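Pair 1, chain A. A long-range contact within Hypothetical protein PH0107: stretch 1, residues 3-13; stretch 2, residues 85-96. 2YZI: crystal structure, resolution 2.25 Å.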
# COMPACT_ATOMS: atom_id res chain seq x y z
N MSE A 3 14.48 -14.22 -3.49
CA MSE A 3 13.81 -13.83 -4.77
C MSE A 3 14.80 -13.65 -5.92
O MSE A 3 15.92 -13.17 -5.73
CB MSE A 3 13.00 -12.54 -4.57
CG MSE A 3 13.78 -11.39 -3.97
SE MSE A 3 12.74 -9.75 -3.94
CE MSE A 3 13.65 -8.77 -5.35
N ASP A 4 14.35 -14.04 -7.10
CA ASP A 4 15.15 -13.97 -8.32
C ASP A 4 14.44 -13.14 -9.38
O ASP A 4 13.41 -13.54 -9.89
CB ASP A 4 15.40 -15.40 -8.81
CG ASP A 4 16.08 -15.45 -10.16
OD1 ASP A 4 16.72 -14.46 -10.54
OD2 ASP A 4 15.98 -16.51 -10.83
N MSE A 5 15.03 -12.00 -9.72
CA MSE A 5 14.48 -11.08 -10.72
C MSE A 5 14.28 -11.75 -12.08
O MSE A 5 13.54 -11.24 -12.92
CB MSE A 5 15.40 -9.88 -10.88
CG MSE A 5 15.66 -9.12 -9.60
SE MSE A 5 14.11 -8.10 -9.06
CE MSE A 5 14.62 -6.42 -9.91
N LYS A 6 14.94 -12.88 -12.28
CA LYS A 6 14.84 -13.60 -13.55
C LYS A 6 13.65 -14.54 -13.59
O LYS A 6 13.12 -14.82 -14.67
CB LYS A 6 16.13 -14.40 -13.80
CG LYS A 6 17.38 -13.54 -13.91
CD LYS A 6 18.64 -14.41 -13.90
CE LYS A 6 19.92 -13.57 -13.84
NZ LYS A 6 20.09 -12.67 -15.02
N ALA A 7 13.23 -15.03 -12.43
CA ALA A 7 12.11 -15.97 -12.33
C ALA A 7 10.75 -15.39 -12.73
O ALA A 7 10.49 -14.21 -12.52
CB ALA A 7 12.04 -16.53 -10.92
N PRO A 8 9.86 -16.23 -13.28
CA PRO A 8 8.52 -15.81 -13.70
C PRO A 8 7.70 -15.31 -12.52
O PRO A 8 7.77 -15.88 -11.43
CB PRO A 8 7.94 -17.08 -14.30
CG PRO A 8 8.54 -18.13 -13.43
CD PRO A 8 9.99 -17.69 -13.36
N ILE A 9 6.90 -14.27 -12.75
CA ILE A 9 6.09 -13.68 -11.69
C ILE A 9 5.14 -14.69 -11.07
O ILE A 9 4.68 -14.52 -9.95
CB ILE A 9 5.26 -12.46 -12.20
CG1 ILE A 9 4.83 -11.61 -11.00
CG2 ILE A 9 4.01 -12.93 -12.95
CD1 ILE A 9 5.98 -10.98 -10.26
N LYS A 10 4.84 -15.76 -11.80
CA LYS A 10 3.91 -16.74 -11.27
C LYS A 10 4.35 -17.39 -9.97
O LYS A 10 3.53 -17.98 -9.28
CB LYS A 10 3.60 -17.81 -12.32
CG LYS A 10 4.79 -18.58 -12.88
CD LYS A 10 4.30 -19.51 -13.99
CE LYS A 10 5.40 -20.38 -14.55
NZ LYS A 10 4.86 -21.25 -15.64
N VAL A 11 5.63 -17.27 -9.62
CA VAL A 11 6.10 -17.88 -8.38
C VAL A 11 5.93 -16.97 -7.16
O VAL A 11 5.92 -17.44 -6.03
CB VAL A 11 7.58 -18.33 -8.48
CG1 VAL A 11 7.85 -18.93 -9.85
CG2 VAL A 11 8.51 -17.18 -8.19
N TYR A 12 5.78 -15.68 -7.40
CA TYR A 12 5.62 -14.73 -6.30
C TYR A 12 4.18 -14.21 -6.18
O TYR A 12 3.84 -13.55 -5.20
CB TYR A 12 6.57 -13.56 -6.49
CG TYR A 12 8.00 -13.97 -6.74
CD1 TYR A 12 8.77 -14.56 -5.73
CD2 TYR A 12 8.60 -13.76 -7.98
CE1 TYR A 12 10.10 -14.93 -5.96
CE2 TYR A 12 9.93 -14.12 -8.22
CZ TYR A 12 10.67 -14.70 -7.20
OH TYR A 12 11.98 -15.05 -7.43
N MSE A 13 3.36 -14.48 -7.19
CA MSE A 13 1.97 -14.02 -7.16
C MSE A 13 1.13 -14.80 -6.16
O MSE A 13 1.54 -15.86 -5.67
CB MSE A 13 1.33 -14.16 -8.54
CG MSE A 13 1.22 -15.59 -9.03
SE MSE A 13 -0.05 -15.74 -10.50
CE MSE A 13 -0.71 -17.53 -10.14
N ALA A 85 0.23 -8.29 -16.12
CA ALA A 85 1.52 -8.86 -16.41
C ALA A 85 1.22 -10.33 -16.64
O ALA A 85 0.33 -10.89 -16.01
CB ALA A 85 2.45 -8.69 -15.22
N ASN A 86 1.96 -10.95 -17.53
CA ASN A 86 1.75 -12.36 -17.81
C ASN A 86 2.43 -13.25 -16.76
O ASN A 86 3.46 -12.87 -16.19
CB ASN A 86 2.28 -12.65 -19.21
CG ASN A 86 2.03 -14.05 -19.64
OD1 ASN A 86 2.85 -14.95 -19.39
ND2 ASN A 86 0.89 -14.27 -20.28
N VAL A 87 1.87 -14.43 -16.51
CA VAL A 87 2.43 -15.35 -15.52
C VAL A 87 3.92 -15.62 -15.74
O VAL A 87 4.66 -15.83 -14.78
CB VAL A 87 1.69 -16.73 -15.50
CG1 VAL A 87 0.27 -16.55 -15.02
CG2 VAL A 87 1.69 -17.35 -16.89
N ASN A 88 4.35 -15.62 -17.00
CA ASN A 88 5.74 -15.88 -17.33
C ASN A 88 6.67 -14.68 -17.35
O ASN A 88 7.87 -14.83 -17.50
CB ASN A 88 5.83 -16.61 -18.67
CG ASN A 88 5.31 -18.03 -18.59
OD1 ASN A 88 4.75 -18.55 -19.55
ND2 ASN A 88 5.52 -18.67 -17.45
N THR A 89 6.11 -13.48 -17.19
CA THR A 89 6.91 -12.25 -17.16
C THR A 89 7.80 -12.34 -15.92
O THR A 89 7.30 -12.55 -14.82
CB THR A 89 6.01 -10.99 -17.00
OG1 THR A 89 5.05 -10.93 -18.06
CG2 THR A 89 6.86 -9.73 -17.00
N PRO A 90 9.12 -12.18 -16.09
CA PRO A 90 10.05 -12.24 -14.95
C PRO A 90 9.84 -11.11 -13.95
O PRO A 90 9.55 -9.96 -14.32
CB PRO A 90 11.42 -12.18 -15.62
CG PRO A 90 11.15 -11.35 -16.83
CD PRO A 90 9.86 -11.95 -17.34
N LEU A 91 10.00 -11.44 -12.67
CA LEU A 91 9.84 -10.50 -11.58
C LEU A 91 10.35 -9.09 -11.86
O LEU A 91 9.61 -8.12 -11.71
CB LEU A 91 10.53 -11.05 -10.33
CG LEU A 91 10.50 -10.15 -9.09
CD1 LEU A 91 9.06 -9.87 -8.72
CD2 LEU A 91 11.24 -10.80 -7.94
N GLY A 92 11.62 -8.99 -12.27
CA GLY A 92 12.23 -7.70 -12.56
C GLY A 92 11.41 -6.81 -13.47
O GLY A 92 11.18 -5.64 -13.16
N GLU A 93 10.98 -7.36 -14.60
CA GLU A 93 10.18 -6.63 -15.57
C GLU A 93 8.82 -6.23 -14.99
O GLU A 93 8.27 -5.17 -15.33
CB GLU A 93 9.97 -7.48 -16.84
CG GLU A 93 11.26 -7.76 -17.60
CD GLU A 93 11.04 -8.61 -18.85
OE1 GLU A 93 10.09 -8.32 -19.61
OE2 GLU A 93 11.81 -9.57 -19.07
N VAL A 94 8.28 -7.07 -14.12
CA VAL A 94 6.99 -6.77 -13.49
C VAL A 94 7.18 -5.57 -12.56
O VAL A 94 6.38 -4.64 -12.55
CB VAL A 94 6.46 -7.98 -12.71
CG1 VAL A 94 5.26 -7.57 -11.84
CG2 VAL A 94 6.05 -9.07 -13.69
N LEU A 95 8.26 -5.60 -11.79
CA LEU A 95 8.58 -4.50 -10.87
C LEU A 95 8.74 -3.19 -11.65
O LEU A 95 8.22 -2.14 -11.24
CB LEU A 95 9.86 -4.80 -10.11
CG LEU A 95 9.73 -5.38 -8.70
CD1 LEU A 95 8.80 -6.57 -8.72
CD2 LEU A 95 11.11 -5.77 -8.18
N ARG A 96 9.45 -3.25 -12.76
CA ARG A 96 9.66 -2.08 -13.58
C ARG A 96 8.32 -1.55 -14.10
O ARG A 96 8.07 -0.34 -14.11
CB ARG A 96 10.58 -2.41 -14.74
CG ARG A 96 10.66 -1.30 -15.78
CD ARG A 96 11.66 -1.62 -16.88
NE ARG A 96 11.83 -0.48 -17.77
CZ ARG A 96 12.72 -0.43 -18.75
NH1 ARG A 96 13.53 -1.45 -18.98
NH2 ARG A 96 12.81 0.66 -19.51

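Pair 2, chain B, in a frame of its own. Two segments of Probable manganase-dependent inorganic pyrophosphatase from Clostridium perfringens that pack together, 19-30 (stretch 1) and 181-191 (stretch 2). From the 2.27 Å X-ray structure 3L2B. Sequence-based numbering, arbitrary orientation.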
# COMPACT_ATOMS: atom_id res chain seq x y z
N PRO B 19 16.01 5.84 -16.37
CA PRO B 19 15.36 4.63 -15.81
C PRO B 19 15.85 4.23 -14.45
O PRO B 19 16.95 4.57 -14.06
CB PRO B 19 15.71 3.53 -16.82
CG PRO B 19 16.88 4.06 -17.61
CD PRO B 19 16.89 5.54 -17.52
N LEU B 20 15.00 3.51 -13.74
CA LEU B 20 15.36 2.95 -12.44
C LEU B 20 16.21 1.69 -12.58
O LEU B 20 15.98 0.84 -13.45
CB LEU B 20 14.09 2.58 -11.67
CG LEU B 20 13.18 3.75 -11.32
CD1 LEU B 20 11.97 3.27 -10.59
CD2 LEU B 20 13.94 4.80 -10.48
N ALA B 21 17.17 1.57 -11.68
CA ALA B 21 17.89 0.31 -11.47
C ALA B 21 16.91 -0.68 -10.86
O ALA B 21 16.01 -0.27 -10.15
CB ALA B 21 19.11 0.50 -10.55
N PRO B 22 17.06 -1.97 -11.14
CA PRO B 22 16.02 -2.94 -10.72
C PRO B 22 15.91 -3.21 -9.22
O PRO B 22 14.87 -3.72 -8.73
CB PRO B 22 16.41 -4.24 -11.45
CG PRO B 22 17.88 -4.08 -11.84
CD PRO B 22 18.18 -2.60 -11.89
N GLU B 23 16.99 -2.89 -8.51
CA GLU B 23 17.12 -3.20 -7.09
C GLU B 23 16.59 -2.06 -6.23
O GLU B 23 16.47 -2.17 -5.01
CB GLU B 23 18.57 -3.52 -6.71
CG GLU B 23 19.53 -2.32 -6.69
CD GLU B 23 20.24 -2.04 -8.04
OE1 GLU B 23 20.05 -2.80 -9.03
OE2 GLU B 23 20.99 -1.04 -8.08
N VAL B 24 16.29 -0.95 -6.89
CA VAL B 24 15.81 0.26 -6.22
C VAL B 24 14.48 -0.03 -5.50
O VAL B 24 13.63 -0.75 -6.03
CB VAL B 24 15.61 1.39 -7.25
CG1 VAL B 24 14.69 2.43 -6.70
CG2 VAL B 24 16.97 2.01 -7.66
N SER B 25 14.32 0.48 -4.30
CA SER B 25 13.10 0.21 -3.47
C SER B 25 11.86 0.90 -4.03
O SER B 25 11.96 1.95 -4.67
CB SER B 25 13.28 0.70 -2.04
OG SER B 25 13.28 2.10 -2.03
N LEU B 26 10.71 0.33 -3.71
CA LEU B 26 9.41 0.96 -4.07
C LEU B 26 9.28 2.36 -3.53
O LEU B 26 8.70 3.24 -4.16
CB LEU B 26 8.24 0.16 -3.56
CG LEU B 26 8.04 -1.20 -4.20
CD1 LEU B 26 6.70 -1.82 -3.70
CD2 LEU B 26 8.10 -1.11 -5.71
N LYS B 27 9.85 2.55 -2.35
CA LYS B 27 9.81 3.86 -1.70
C LYS B 27 10.54 4.91 -2.54
O LYS B 27 10.05 6.02 -2.77
CB LYS B 27 10.47 3.80 -0.33
CG LYS B 27 10.25 5.04 0.52
CD LYS B 27 11.52 5.43 1.28
CE LYS B 27 11.25 6.49 2.34
NZ LYS B 27 12.52 7.08 2.91
N MET B 28 11.77 4.56 -2.90
CA MET B 28 12.63 5.46 -3.69
C MET B 28 12.06 5.67 -5.06
O MET B 28 12.21 6.74 -5.64
CB MET B 28 14.06 4.90 -3.85
CG MET B 28 14.95 5.01 -2.59
SD MET B 28 16.68 4.44 -2.87
CE MET B 28 16.52 2.63 -2.85
N ALA B 29 11.44 4.63 -5.60
CA ALA B 29 10.89 4.70 -6.95
C ALA B 29 9.77 5.74 -6.93
O ALA B 29 9.72 6.64 -7.77
CB ALA B 29 10.37 3.31 -7.43
N TRP B 30 8.93 5.65 -5.92
CA TRP B 30 7.75 6.50 -5.83
C TRP B 30 8.11 7.96 -5.60
O TRP B 30 7.47 8.85 -6.16
CB TRP B 30 6.77 5.99 -4.77
CG TRP B 30 5.74 6.97 -4.38
CD1 TRP B 30 5.70 7.68 -3.24
CD2 TRP B 30 4.60 7.38 -5.15
NE1 TRP B 30 4.61 8.50 -3.22
CE2 TRP B 30 3.91 8.33 -4.39
CE3 TRP B 30 4.10 7.03 -6.40
CZ2 TRP B 30 2.72 8.94 -4.82
CZ3 TRP B 30 2.93 7.63 -6.84
CH2 TRP B 30 2.25 8.59 -6.05
N ILE B 181 7.33 -1.74 5.78
CA ILE B 181 8.39 -2.64 5.35
C ILE B 181 8.19 -3.13 3.91
O ILE B 181 9.20 -3.41 3.20
CB ILE B 181 8.58 -3.82 6.32
CG1 ILE B 181 9.98 -4.40 6.11
CG2 ILE B 181 7.47 -4.83 6.10
CD1 ILE B 181 10.34 -5.55 7.02
N VAL B 182 6.95 -3.19 3.42
CA VAL B 182 6.72 -3.66 2.02
C VAL B 182 7.18 -2.63 0.97
O VAL B 182 7.37 -2.96 -0.21
CB VAL B 182 5.30 -4.07 1.72
CG1 VAL B 182 4.92 -5.23 2.67
CG2 VAL B 182 4.32 -2.88 1.85
N GLN B 183 7.41 -1.41 1.43
CA GLN B 183 7.88 -0.35 0.56
C GLN B 183 9.37 -0.52 0.25
O GLN B 183 9.96 0.22 -0.51
CB GLN B 183 7.65 1.01 1.22
CG GLN B 183 6.17 1.24 1.63
CD GLN B 183 5.94 2.65 2.09
OE1 GLN B 183 6.82 3.49 1.96
NE2 GLN B 183 4.75 2.93 2.64
N SER B 184 9.97 -1.53 0.84
CA SER B 184 11.38 -1.75 0.69
C SER B 184 11.64 -2.71 -0.47
O SER B 184 12.77 -2.85 -0.93
CB SER B 184 11.96 -2.30 2.01
OG SER B 184 11.61 -3.63 2.11
N LEU B 185 10.57 -3.33 -0.98
CA LEU B 185 10.66 -4.26 -2.11
C LEU B 185 11.37 -3.66 -3.34
O LEU B 185 11.10 -2.53 -3.75
CB LEU B 185 9.28 -4.74 -2.58
CG LEU B 185 8.47 -5.60 -1.60
CD1 LEU B 185 7.08 -5.94 -2.16
CD2 LEU B 185 9.21 -6.83 -1.28
N PRO B 186 12.24 -4.45 -3.99
CA PRO B 186 12.84 -3.91 -5.23
C PRO B 186 11.87 -3.83 -6.37
O PRO B 186 11.02 -4.70 -6.52
CB PRO B 186 13.95 -4.93 -5.56
CG PRO B 186 13.46 -6.24 -4.98
CD PRO B 186 12.59 -5.85 -3.76
N VAL B 187 12.00 -2.79 -7.19
CA VAL B 187 11.03 -2.56 -8.24
C VAL B 187 10.90 -3.78 -9.16
O VAL B 187 9.80 -4.04 -9.67
CB VAL B 187 11.30 -1.25 -9.05
CG1 VAL B 187 11.04 0.00 -8.17
CG2 VAL B 187 12.68 -1.24 -9.60
N ASP B 188 11.98 -4.55 -9.34
CA ASP B 188 11.94 -5.68 -10.30
C ASP B 188 11.09 -6.83 -9.81
O ASP B 188 10.72 -7.70 -10.60
CB ASP B 188 13.33 -6.16 -10.75
CG ASP B 188 14.07 -6.94 -9.68
OD1 ASP B 188 15.04 -7.62 -10.03
OD2 ASP B 188 13.74 -6.84 -8.49
N TYR B 189 10.74 -6.83 -8.53
CA TYR B 189 9.77 -7.83 -8.07
C TYR B 189 8.36 -7.44 -8.46
O TYR B 189 7.50 -8.29 -8.64
CB TYR B 189 9.80 -8.00 -6.56
CG TYR B 189 8.88 -9.11 -6.05
CD1 TYR B 189 9.13 -10.43 -6.36
CD2 TYR B 189 7.78 -8.82 -5.26
CE1 TYR B 189 8.31 -11.47 -5.86
CE2 TYR B 189 6.93 -9.84 -4.77
CZ TYR B 189 7.21 -11.16 -5.06
OH TYR B 189 6.40 -12.17 -4.58
N VAL B 190 8.16 -6.14 -8.62
CA VAL B 190 6.80 -5.54 -8.70
C VAL B 190 6.42 -5.08 -10.10
O VAL B 190 5.28 -5.09 -10.51
CB VAL B 190 6.73 -4.36 -7.70
CG1 VAL B 190 5.66 -3.35 -8.09
CG2 VAL B 190 6.47 -4.90 -6.32
N MET B 191 7.43 -4.69 -10.85
CA MET B 191 7.25 -4.06 -12.15
C MET B 191 6.59 -5.00 -13.14
O MET B 191 6.68 -6.22 -13.05
CB MET B 191 8.62 -3.60 -12.71
CG MET B 191 9.49 -4.75 -13.22
SD MET B 191 11.23 -4.31 -13.51
CE MET B 191 11.78 -5.97 -13.95

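Superposing N, CA and C of 14 central residues brings pair 2 onto pair 1 with an RMSD of 0.5 Å. In both, a single backbone bridge sits at the centre, Pro A8 with Pro A90 (CA to CA 4.1 Å) and Ser B25 with Pro B186 (CA to CA 4.5 Å), and four backbone hydrogen bonds recur at matched positions. Gly A92 N donates to Met A5 O at 3.0 Å, as Asp B188 N does to Pro B22 O at 3.1 Å. Leu A91 N reaches Ala A7 O at 2.8 Å, and Val B187 N reaches Val B24 O at 2.9 Å. In the reverse direction, Ile A9 N donates to Thr A89 O (2.7 Å) and Leu B26 N to Leu B185 O (2.9 Å); Lys A10 N donates to Val A87 O and Lys B27 N to Gln B183 O, both at 3.0 Å. A type I turn precedes the bridge in each first stretch, Asp A4 to Ala A7 and Ala B21 to Val B24.

The prolines of the second stretch show the closest side-chain match: Pro A90 and Pro B186 lie 0.2 Å apart at CA and 0.4 Å apart at their side-chain centres, share the C-gamma endo pucker, and each sets its CA against a carbonyl, Ala A7 O at 3.2 Å and Val B24 O at 3.4 Å.

The apolar filling differs. In pair 1, Leu A91 is the hub: its CD1 meets Ile A9 CD1 at 3.6 Å, while its CD2 meets Tyr A12 CE2 at 3.6 Å and both Met A3 CE and Met A5 SE at 4.1 Å. The matching Val B187 is shorter, and its CG1 touches Ala B29 CB at 3.5 Å, Leu B26 CD2 at 4.0 Å and Leu B20 CD1 at 4.2 Å. The small Ala B29 thus stands where pair 1 has Tyr A12, although this match is among the looser ones in the superposition. Ile A9 (chi1 t) and Leu B26 (chi1 m) also touch matched valines further along the second stretch: Ile A9 CB lies 3.8 Å from Val A94 CG2, and Leu B26 CD2 lies 4.0 Å from Val B190 CB.

The selenomethionine Met A5 places SE 3.9 Å from Leu A95 CD2, alongside Gly A92. Pair 2 instead packs Pro B22 CB against Asp B188 CB at 3.7 Å. Ser B25, at the position of Pro A8, adds a helix cap, its OG accepting from Met B28 N at 3.0 Å.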